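Local structure of 2-Keto-3-deoxy-(6-phospho-)gluconate aldolase (2R91) at residues M1-P6 with S196-L201; R141-L146 with R167-A172; Q224-E229 with A278-Q283. The protein is an aldolase of the dihydrodipicolinate synthetase family, built on a TIM barrel and assembled as four copies of one chain. One frame throughout, in Å; residues are numbered along the deposited sequence.

Contact 1: M1-P6 with S196-L201; sequences MEIVAP and SSANYL
Two hydrogen bonds from a single amide lead the polar part of this buried contact. N199 has CG anti to its carbonyl carbon (chi1 -74°), and ND2 spends both of its hydrogens. One runs nearly straight (168°) to the carbonyl of P6 at the end of strand 2-6, ND2 to O 3.0 Å, with the donor standing well above that carbonyl's plane. The other meets S196 O in plane, on a lone pair, at 2.9 Å from N199 ND2. S196 O also accepts the backbone N-H of N199, so two bonds grip it. On the far side of the amide, N199 OD1 takes hydrogen bonds from H24 and the backbone of I8, which fixes which way round the group sits.

The apolar part centres on one methyl. A198 CB abuts A5 CB at 3.7 Å and reaches I3 CG2 at 4.0 Å, while L205 of helix 202-213 adds to the same packing. Beside it, the ring of P6 rides over the start of 196-201, CG 3.6 Å from S196 N, and a bound sulfate, probably from the crystallisation liquor, lies about 3 Å from the side chain of P6.

In this TIM barrel the first strand is thus tied to the loop after the last, 192-193. With ND2 and OD1 each bonded twice, the buried amide has its polar needs met and probably little freedom to turn.

Contact 2: R141-L146 with R167-A172; sequences RAAKEL and RYLPQA
The ring of Y168, in the last turn of helix 159-168, is met on two sides by helix 140-146. The first side-chain bond of Y168 points toward that helix, and with CG anti to the carbonyl carbon (chi1 -80°) the ring lies against it. Over one face comes the backbone end of R141, whose CA sits 3.8 Å above the ring plane, displaced toward the rim. From there the aliphatic part of R141 runs alongside the tyrosine and in the same direction, with CB 3.9 Å from Y168 CE2. The guanidinium does not stack: its plane is inclined 43° to the ring.

K144 arrives differently. Its fully extended chain crosses Y168 at about a right angle and places CD at the ring edge, in plane, 3.9 Å from Y168 CD2. Beyond this point K144 NZ donates to a water 3.0 Å away. That water donates to Y168 O, so one bridge joins the lysine to the carbonyl near the helix end.

L169, the first residue to leave the helix, completes the packing. Crossing K144 obliquely, it sets CD2 3.8 Å from K144 CA, and its other branch puts CD1 4.2 Å from A143 CB.

The polar end of Y168 serves a different partner: OH is hydrogen-bonded to E232 of the second subunit, which also forms a salt bridge with R167. The same side chain packs within the chain through its ring and bonds across the interface through its hydroxyl. A type I turn from L169 to A172 then leads into strand 173-176. Two neighbouring outer helices, with strand 149-154 between them in sequence, packed side by side on the wall of a parallel barrel, are what successive beta-alpha units of the TIM barrel produce.

Contact 3: Q224-E229 with A278-Q283; sequences QFLLDE and AKAKSQ
L226 has CG anti to its backbone N (chi1 -158°), which carries its branched end across to the short helix 278-282; Q283 answers with CG anti to its carbonyl carbon (chi1 -74°) and an extended chain beyond, which brings its amide alongside a leucine methyl. The setting is the helical C-terminal part that follows the eight-stranded TIM barrel, where helix 217-237 takes up the last helix of the chain against its flank.

Contact is closest in the backbone at L226 and A280, with CA atoms 6.3 Å apart. L226 CD1 touches A280 CB at 4.0 Å, and the second branch, CD2, lies 3.7 Å from the carbonyl oxygen A280 O. Q283 crosses the leucine obliquely, with NE2 only 3.1 Å from L226 CD1. That approach is tight for a methyl against an amide nitrogen, but Q283 is poorly ordered and its exact position should be read with caution. L284, just beyond, also packs on L226.

The polar link runs through one water. E229, a turn after L226 on the same side of its helix, accepts from this water at OE1, 2.7 Å away. The water in turn accepts from Q283 NE2 at 2.5 Å, a very short distance that calls for the same caution, so the carboxylate and the amide are joined without touching. F225, D228 and E229 also pack on R167 of the second subunit, while L227 faces the other way, onto L204 and L205 of helix 202-213.

The end of the short helix is tied by its own chain: K279 O accepts the backbone N-H of Q283, and on a lone pair in its carbonyl plane it also receives the hydroxyl of S282, OG to O 2.7 Å.

From the N terminus, the first barrel strand opens contact 1, which closes only when the chain has gone round the whole barrel to 196-201. Nested within that long loop, contact 2 closes a much shorter one, from helix 140-146 to the end of helix 159-168 on the barrel's outer wall. Contact 3 follows in series, joining helix 217-237 to the C-terminal helix. Contacts 1 and 3 touch where S197 OG meets L227 CD2 at 3.6 Å, so the loop after the last strand rests against helix 217-237. Contacts 2 and 3 lie about 36 Å apart between centres, yet both border the second subunit, R167 of one chain packing on E229 of the other.

Contact 1: M1-P6 with S196-L201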
loop_
_atom_site.group_PDB
_atom_site.type_symbol
_atom_site.label_atom_id
_atom_site.label_comp_id
_atom_site.label_asym_id
_atom_site.label_seq_id
_atom_site.Cartn_x
_atom_site.Cartn_y
_atom_site.Cartn_z
ATOM N N MET A 1 -33.109 -4.160 9.670
ATOM C CA MET A 1 -31.792 -3.547 9.267
ATOM C C MET A 1 -32.049 -2.255 8.504
ATOM O O MET A 1 -32.999 -2.157 7.723
ATOM C CB MET A 1 -30.961 -4.537 8.424
ATOM C CG MET A 1 -30.564 -5.807 9.208
ATOM S SD MET A 1 -29.699 -7.010 8.164
ATOM C CE MET A 1 -31.022 -7.541 7.095
ATOM N N GLU A 2 -31.210 -1.254 8.771
ATOM C CA GLU A 2 -31.438 0.115 8.325
ATOM C C GLU A 2 -30.725 0.489 7.037
ATOM O O GLU A 2 -29.620 0.045 6.783
ATOM C CB GLU A 2 -31.020 1.093 9.437
ATOM C CG GLU A 2 -31.977 0.995 10.649
ATOM C CD GLU A 2 -31.390 1.579 11.923
ATOM O OE1 GLU A 2 -30.184 1.891 11.953
ATOM O OE2 GLU A 2 -32.142 1.746 12.896
ATOM N N ILE A 3 -31.387 1.314 6.250
ATOM C CA ILE A 3 -30.766 1.994 5.141
ATOM C C ILE A 3 -30.462 3.412 5.638
ATOM O O ILE A 3 -31.385 4.183 5.981
ATOM C CB ILE A 3 -31.693 2.016 3.934
ATOM C CG1 ILE A 3 -31.882 0.566 3.432
ATOM C CG2 ILE A 3 -31.085 2.922 2.815
ATOM C CD1 ILE A 3 -32.968 0.338 2.359
ATOM N N VAL A 4 -29.177 3.731 5.719
ATOM C CA VAL A 4 -28.769 5.061 6.186
ATOM C C VAL A 4 -28.200 5.808 4.992
ATOM O O VAL A 4 -27.322 5.300 4.289
ATOM C CB VAL A 4 -27.691 4.960 7.291
ATOM C CG1 VAL A 4 -27.290 6.371 7.826
ATOM C CG2 VAL A 4 -28.103 4.031 8.425
ATOM N N ALA A 5 -28.705 7.000 4.718
ATOM C CA ALA A 5 -28.178 7.769 3.606
ATOM C C ALA A 5 -27.110 8.774 4.063
ATOM O O ALA A 5 -27.415 9.667 4.845
ATOM C CB ALA A 5 -29.295 8.490 2.904
ATOM N N PRO A 6 -25.862 8.645 3.545
ATOM C CA PRO A 6 -24.849 9.683 3.765
ATOM C C PRO A 6 -25.195 10.736 2.722
ATOM O O PRO A 6 -24.736 10.697 1.562
ATOM C CB PRO A 6 -23.513 8.947 3.486
ATOM C CG PRO A 6 -23.905 7.915 2.366
ATOM C CD PRO A 6 -25.384 7.554 2.645
ATOM N N SER A 196 -23.604 5.511 -0.271
ATOM C CA SER A 196 -23.834 6.732 -1.060
ATOM C C SER A 196 -24.988 6.616 -2.046
ATOM O O SER A 196 -25.678 7.602 -2.320
ATOM C CB SER A 196 -22.547 7.113 -1.807
ATOM O OG SER A 196 -22.289 6.183 -2.872
ATOM N N SER A 197 -25.220 5.408 -2.579
ATOM C CA SER A 197 -26.319 5.203 -3.527
ATOM C C SER A 197 -27.728 5.358 -2.918
ATOM O O SER A 197 -28.716 5.414 -3.657
ATOM C CB SER A 197 -26.227 3.810 -4.195
ATOM O OG SER A 197 -26.249 2.798 -3.217
ATOM N N ALA A 198 -27.845 5.411 -1.595
ATOM C CA ALA A 198 -29.150 5.777 -1.017
ATOM C C ALA A 198 -29.584 7.180 -1.447
ATOM O O ALA A 198 -30.760 7.515 -1.351
ATOM C CB ALA A 198 -29.162 5.633 0.504
ATOM N N ASN A 199 -28.647 7.997 -1.915
ATOM C CA ASN A 199 -29.026 9.283 -2.487
ATOM C C ASN A 199 -29.814 9.164 -3.780
ATOM O O ASN A 199 -30.778 9.886 -3.983
ATOM C CB ASN A 199 -27.807 10.168 -2.756
ATOM C CG ASN A 199 -27.237 10.735 -1.488
ATOM O OD1 ASN A 199 -27.801 11.676 -0.923
ATOM N ND2 ASN A 199 -26.156 10.133 -0.999
ATOM N N TYR A 200 -29.347 8.302 -4.691
ATOM C CA TYR A 200 -29.916 8.281 -6.046
ATOM C C TYR A 200 -30.800 7.083 -6.340
ATOM O O TYR A 200 -31.654 7.177 -7.208
ATOM C CB TYR A 200 -28.828 8.436 -7.119
ATOM C CG TYR A 200 -27.600 7.530 -6.978
ATOM C CD1 TYR A 200 -27.567 6.264 -7.563
ATOM C CD2 TYR A 200 -26.443 7.988 -6.336
ATOM C CE1 TYR A 200 -26.413 5.450 -7.460
ATOM C CE2 TYR A 200 -25.302 7.199 -6.230
ATOM C CZ TYR A 200 -25.292 5.931 -6.812
ATOM O OH TYR A 200 -24.162 5.146 -6.703
ATOM N N LEU A 201 -30.597 5.971 -5.633
ATOM C CA LEU A 201 -31.412 4.765 -5.833
ATOM C C LEU A 201 -31.809 4.086 -4.536
ATOM O O LEU A 201 -31.573 2.882 -4.346
ATOM C CB LEU A 201 -30.697 3.747 -6.784
ATOM C CG LEU A 201 -30.800 4.139 -8.248
ATOM C CD1 LEU A 201 -29.759 3.384 -9.120
ATOM C CD2 LEU A 201 -32.245 3.908 -8.746
#

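Contact 2: R141-L146 with R167-A172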
loop_
_atom_site.group_PDB
_atom_site.type_symbol
_atom_site.label_atom_id
_atom_site.label_comp_id
_atom_site.label_asym_id
_atom_site.label_seq_id
_atom_site.Cartn_x
_atom_site.Cartn_y
_atom_site.Cartn_z
ATOM N N ARG A 141 -10.600 -3.712 17.595
ATOM C CA ARG A 141 -9.893 -3.772 18.871
ATOM C C ARG A 141 -9.588 -2.359 19.440
ATOM O O ARG A 141 -9.845 -2.071 20.612
ATOM C CB ARG A 141 -8.620 -4.574 18.646
ATOM C CG ARG A 141 -7.742 -4.790 19.841
ATOM C CD ARG A 141 -6.850 -6.009 19.579
ATOM N NE ARG A 141 -5.474 -5.718 19.934
ATOM C CZ ARG A 141 -4.474 -5.597 19.059
ATOM N NH1 ARG A 141 -4.699 -5.771 17.748
ATOM N NH2 ARG A 141 -3.238 -5.317 19.500
ATOM N N ALA A 142 -9.052 -1.488 18.592
ATOM C CA ALA A 142 -8.813 -0.078 18.942
ATOM C C ALA A 142 -10.111 0.628 19.338
ATOM O O ALA A 142 -10.144 1.382 20.306
ATOM C CB ALA A 142 -8.171 0.629 17.775
ATOM N N ALA A 143 -11.187 0.375 18.600
ATOM C CA ALA A 143 -12.488 0.957 18.906
ATOM C C ALA A 143 -13.008 0.537 20.302
ATOM O O ALA A 143 -13.546 1.371 21.075
ATOM C CB ALA A 143 -13.489 0.594 17.816
ATOM N N LYS A 144 -12.822 -0.741 20.628
ATOM C CA LYS A 144 -13.164 -1.243 21.959
ATOM C C LYS A 144 -12.301 -0.581 23.031
ATOM O O LYS A 144 -12.821 -0.185 24.083
ATOM C CB LYS A 144 -12.990 -2.774 22.041
ATOM C CG LYS A 144 -13.379 -3.356 23.414
ATOM C CD LYS A 144 -13.094 -4.856 23.520
ATOM C CE LYS A 144 -13.608 -5.425 24.872
ATOM N NZ LYS A 144 -13.133 -6.836 25.071
ATOM N N GLU A 145 -11.000 -0.476 22.746
ATOM C CA GLU A 145 -9.983 0.167 23.620
ATOM C C GLU A 145 -10.312 1.634 23.941
ATOM O O GLU A 145 -9.847 2.161 24.966
ATOM C CB GLU A 145 -8.539 0.043 23.033
ATOM C CG GLU A 145 -7.840 -1.364 23.229
ATOM C CD GLU A 145 -6.597 -1.722 22.295
ATOM O OE1 GLU A 145 -6.477 -1.290 21.101
ATOM O OE2 GLU A 145 -5.736 -2.513 22.760
ATOM N N LEU A 146 -11.114 2.295 23.095
ATOM C CA LEU A 146 -11.523 3.684 23.358
ATOM C C LEU A 146 -12.498 3.759 24.512
ATOM O O LEU A 146 -12.517 4.744 25.259
ATOM C CB LEU A 146 -12.151 4.346 22.127
ATOM C CG LEU A 146 -11.249 4.557 20.925
ATOM C CD1 LEU A 146 -12.077 5.088 19.736
ATOM C CD2 LEU A 146 -10.092 5.518 21.273
ATOM N N ARG A 167 -18.089 -8.231 16.626
ATOM C CA ARG A 167 -17.455 -9.199 17.512
ATOM C C ARG A 167 -16.924 -8.541 18.781
ATOM O O ARG A 167 -17.147 -9.045 19.896
ATOM C CB ARG A 167 -16.340 -9.921 16.758
ATOM C CG ARG A 167 -15.594 -10.989 17.544
ATOM C CD ARG A 167 -14.450 -11.504 16.680
ATOM N NE ARG A 167 -13.294 -11.830 17.501
ATOM C CZ ARG A 167 -12.037 -11.766 17.097
ATOM N NH1 ARG A 167 -11.718 -11.341 15.869
ATOM N NH2 ARG A 167 -11.099 -12.134 17.943
ATOM N N TYR A 168 -16.220 -7.418 18.629
ATOM C CA TYR A 168 -15.617 -6.730 19.784
ATOM C C TYR A 168 -16.573 -5.824 20.522
ATOM O O TYR A 168 -16.366 -5.538 21.708
ATOM C CB TYR A 168 -14.389 -5.901 19.366
ATOM C CG TYR A 168 -13.108 -6.697 19.193
ATOM C CD1 TYR A 168 -12.883 -7.446 18.054
ATOM C CD2 TYR A 168 -12.129 -6.693 20.172
ATOM C CE1 TYR A 168 -11.725 -8.167 17.884
ATOM C CE2 TYR A 168 -10.957 -7.410 20.015
ATOM C CZ TYR A 168 -10.767 -8.156 18.863
ATOM O OH TYR A 168 -9.598 -8.861 18.685
ATOM N N LEU A 169 -17.598 -5.344 19.829
ATOM C CA LEU A 169 -18.603 -4.473 20.454
ATOM C C LEU A 169 -19.997 -5.006 20.179
ATOM O O LEU A 169 -20.719 -4.461 19.341
ATOM C CB LEU A 169 -18.481 -3.025 19.947
ATOM C CG LEU A 169 -17.101 -2.389 20.097
ATOM C CD1 LEU A 169 -16.999 -1.045 19.398
ATOM C CD2 LEU A 169 -16.823 -2.227 21.547
ATOM N N PRO A 170 -20.391 -6.083 20.894
ATOM C CA PRO A 170 -21.653 -6.763 20.569
ATOM C C PRO A 170 -22.894 -5.888 20.725
ATOM O O PRO A 170 -23.932 -6.210 20.161
ATOM C CB PRO A 170 -21.691 -7.964 21.556
ATOM C CG PRO A 170 -20.333 -8.105 22.087
ATOM C CD PRO A 170 -19.681 -6.730 22.011
ATOM N N GLN A 171 -22.786 -4.803 21.486
ATOM C CA GLN A 171 -23.908 -3.883 21.687
ATOM C C GLN A 171 -23.945 -2.683 20.724
ATOM O O GLN A 171 -24.955 -1.968 20.651
ATOM C CB GLN A 171 -23.921 -3.383 23.133
ATOM C CG GLN A 171 -24.192 -4.490 24.166
ATOM C CD GLN A 171 -25.439 -5.302 23.823
ATOM O OE1 GLN A 171 -26.532 -4.740 23.597
ATOM N NE2 GLN A 171 -25.286 -6.637 23.770
ATOM N N ALA A 172 -22.867 -2.458 19.986
ATOM C CA ALA A 172 -22.819 -1.335 19.047
ATOM C C ALA A 172 -23.692 -1.622 17.838
ATOM O O ALA A 172 -23.813 -2.778 17.425
ATOM C CB ALA A 172 -21.367 -1.087 18.593
HETATM O O HOH W 1 -15.535 -7.630 23.507
#

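Contact 3: Q224-E229 with A278-Q283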
loop_
_atom_site.group_PDB
_atom_site.type_symbol
_atom_site.label_atom_id
_atom_site.label_comp_id
_atom_site.label_asym_id
_atom_site.label_seq_id
_atom_site.Cartn_x
_atom_site.Cartn_y
_atom_site.Cartn_z
ATOM N N GLN A 224 -27.617 -5.883 -6.798
ATOM C CA GLN A 224 -26.251 -5.445 -6.463
ATOM C C GLN A 224 -25.343 -5.238 -7.675
ATOM O O GLN A 224 -24.598 -4.235 -7.774
ATOM C CB GLN A 224 -25.599 -6.409 -5.478
ATOM C CG GLN A 224 -24.149 -5.986 -5.076
ATOM C CD GLN A 224 -24.148 -4.715 -4.232
ATOM O OE1 GLN A 224 -23.749 -3.632 -4.687
ATOM N NE2 GLN A 224 -24.602 -4.840 -3.021
ATOM N N PHE A 225 -25.377 -6.180 -8.610
ATOM C CA PHE A 225 -24.496 -6.084 -9.761
ATOM C C PHE A 225 -24.913 -4.916 -10.658
ATOM O O PHE A 225 -24.072 -4.223 -11.228
ATOM C CB PHE A 225 -24.501 -7.402 -10.561
ATOM C CG PHE A 225 -23.769 -8.540 -9.882
ATOM C CD1 PHE A 225 -22.787 -8.293 -8.915
ATOM C CD2 PHE A 225 -24.043 -9.875 -10.245
ATOM C CE1 PHE A 225 -22.099 -9.371 -8.282
ATOM C CE2 PHE A 225 -23.370 -10.940 -9.634
ATOM C CZ PHE A 225 -22.391 -10.689 -8.661
ATOM N N LEU A 226 -26.216 -4.700 -10.779
ATOM C CA LEU A 226 -26.716 -3.539 -11.514
ATOM C C LEU A 226 -26.220 -2.225 -10.892
ATOM O O LEU A 226 -25.794 -1.310 -11.591
ATOM C CB LEU A 226 -28.239 -3.557 -11.512
ATOM C CG LEU A 226 -28.880 -2.760 -12.626
ATOM C CD1 LEU A 226 -28.561 -3.454 -14.036
ATOM C CD2 LEU A 226 -30.367 -2.655 -12.377
ATOM N N LEU A 227 -26.300 -2.139 -9.573
ATOM C CA LEU A 227 -25.747 -0.988 -8.834
ATOM C C LEU A 227 -24.245 -0.807 -9.077
ATOM O O LEU A 227 -23.777 0.319 -9.326
ATOM C CB LEU A 227 -25.999 -1.164 -7.326
ATOM C CG LEU A 227 -25.368 -0.072 -6.413
ATOM C CD1 LEU A 227 -25.846 1.340 -6.833
ATOM C CD2 LEU A 227 -25.657 -0.342 -4.932
ATOM N N ASP A 228 -23.482 -1.907 -9.003
ATOM C CA ASP A 228 -22.032 -1.864 -9.278
ATOM C C ASP A 228 -21.703 -1.243 -10.645
ATOM O O ASP A 228 -20.770 -0.448 -10.773
ATOM C CB ASP A 228 -21.421 -3.276 -9.167
ATOM C CG ASP A 228 -21.516 -3.836 -7.768
ATOM O OD1 ASP A 228 -21.638 -3.026 -6.810
ATOM O OD2 ASP A 228 -21.435 -5.076 -7.615
ATOM N N GLU A 229 -22.487 -1.585 -11.669
ATOM C CA GLU A 229 -22.257 -1.054 -13.014
ATOM C C GLU A 229 -22.457 0.448 -13.030
ATOM O O GLU A 229 -21.743 1.174 -13.706
ATOM C CB GLU A 229 -23.257 -1.648 -13.992
ATOM C CG GLU A 229 -23.080 -3.145 -14.233
ATOM C CD GLU A 229 -24.151 -3.723 -15.186
ATOM O OE1 GLU A 229 -24.834 -2.932 -15.927
ATOM O OE2 GLU A 229 -24.292 -4.975 -15.180
ATOM N N ALA A 278 -27.977 4.657 -18.891
ATOM C CA ALA A 278 -29.312 4.540 -19.477
ATOM C C ALA A 278 -29.789 3.078 -19.567
ATOM O O ALA A 278 -30.947 2.778 -19.293
ATOM C CB ALA A 278 -29.354 5.220 -20.839
ATOM N N LYS A 279 -28.892 2.183 -19.936
ATOM C CA LYS A 279 -29.197 0.767 -20.017
ATOM C C LYS A 279 -29.546 0.190 -18.633
ATOM O O LYS A 279 -30.641 -0.370 -18.448
ATOM C CB LYS A 279 -28.019 0.034 -20.646
ATOM C CG LYS A 279 -27.978 -1.454 -20.393
ATOM C CD LYS A 279 -28.952 -2.207 -21.240
ATOM C CE LYS A 279 -28.469 -3.645 -21.387
ATOM N NZ LYS A 279 -29.534 -4.513 -21.951
ATOM N N ALA A 280 -28.640 0.345 -17.662
ATOM C CA ALA A 280 -28.913 -0.133 -16.303
ATOM C C ALA A 280 -30.226 0.430 -15.793
ATOM O O ALA A 280 -30.988 -0.257 -15.120
ATOM C CB ALA A 280 -27.769 0.220 -15.345
ATOM N N LYS A 281 -30.503 1.679 -16.133
ATOM C CA LYS A 281 -31.733 2.318 -15.706
ATOM C C LYS A 281 -32.975 1.601 -16.235
ATOM O O LYS A 281 -33.942 1.377 -15.490
ATOM C CB LYS A 281 -31.764 3.767 -16.166
ATOM C CG LYS A 281 -32.983 4.489 -15.702
ATOM C CD LYS A 281 -32.833 5.982 -15.850
ATOM C CE LYS A 281 -34.159 6.677 -15.586
ATOM N NZ LYS A 281 -34.168 8.092 -16.101
ATOM N N SER A 282 -32.957 1.267 -17.529
ATOM C CA SER A 282 -34.095 0.607 -18.167
ATOM C C SER A 282 -34.349 -0.773 -17.553
ATOM O O SER A 282 -35.493 -1.205 -17.451
ATOM C CB SER A 282 -33.893 0.512 -19.683
ATOM O OG SER A 282 -32.896 -0.441 -20.016
ATOM N N GLN A 283 -33.281 -1.437 -17.118
ATOM C CA GLN A 283 -33.371 -2.757 -16.485
ATOM C C GLN A 283 -33.985 -2.743 -15.082
ATOM O O GLN A 283 -34.086 -3.801 -14.440
ATOM C CB GLN A 283 -31.989 -3.415 -16.406
ATOM C CG GLN A 283 -31.436 -3.937 -17.722
ATOM C CD GLN A 283 -29.987 -4.410 -17.595
ATOM O OE1 GLN A 283 -29.649 -5.539 -17.978
ATOM N NE2 GLN A 283 -29.124 -3.548 -17.052
HETATM O O HOH W 2 -26.729 -3.339 -17.855
#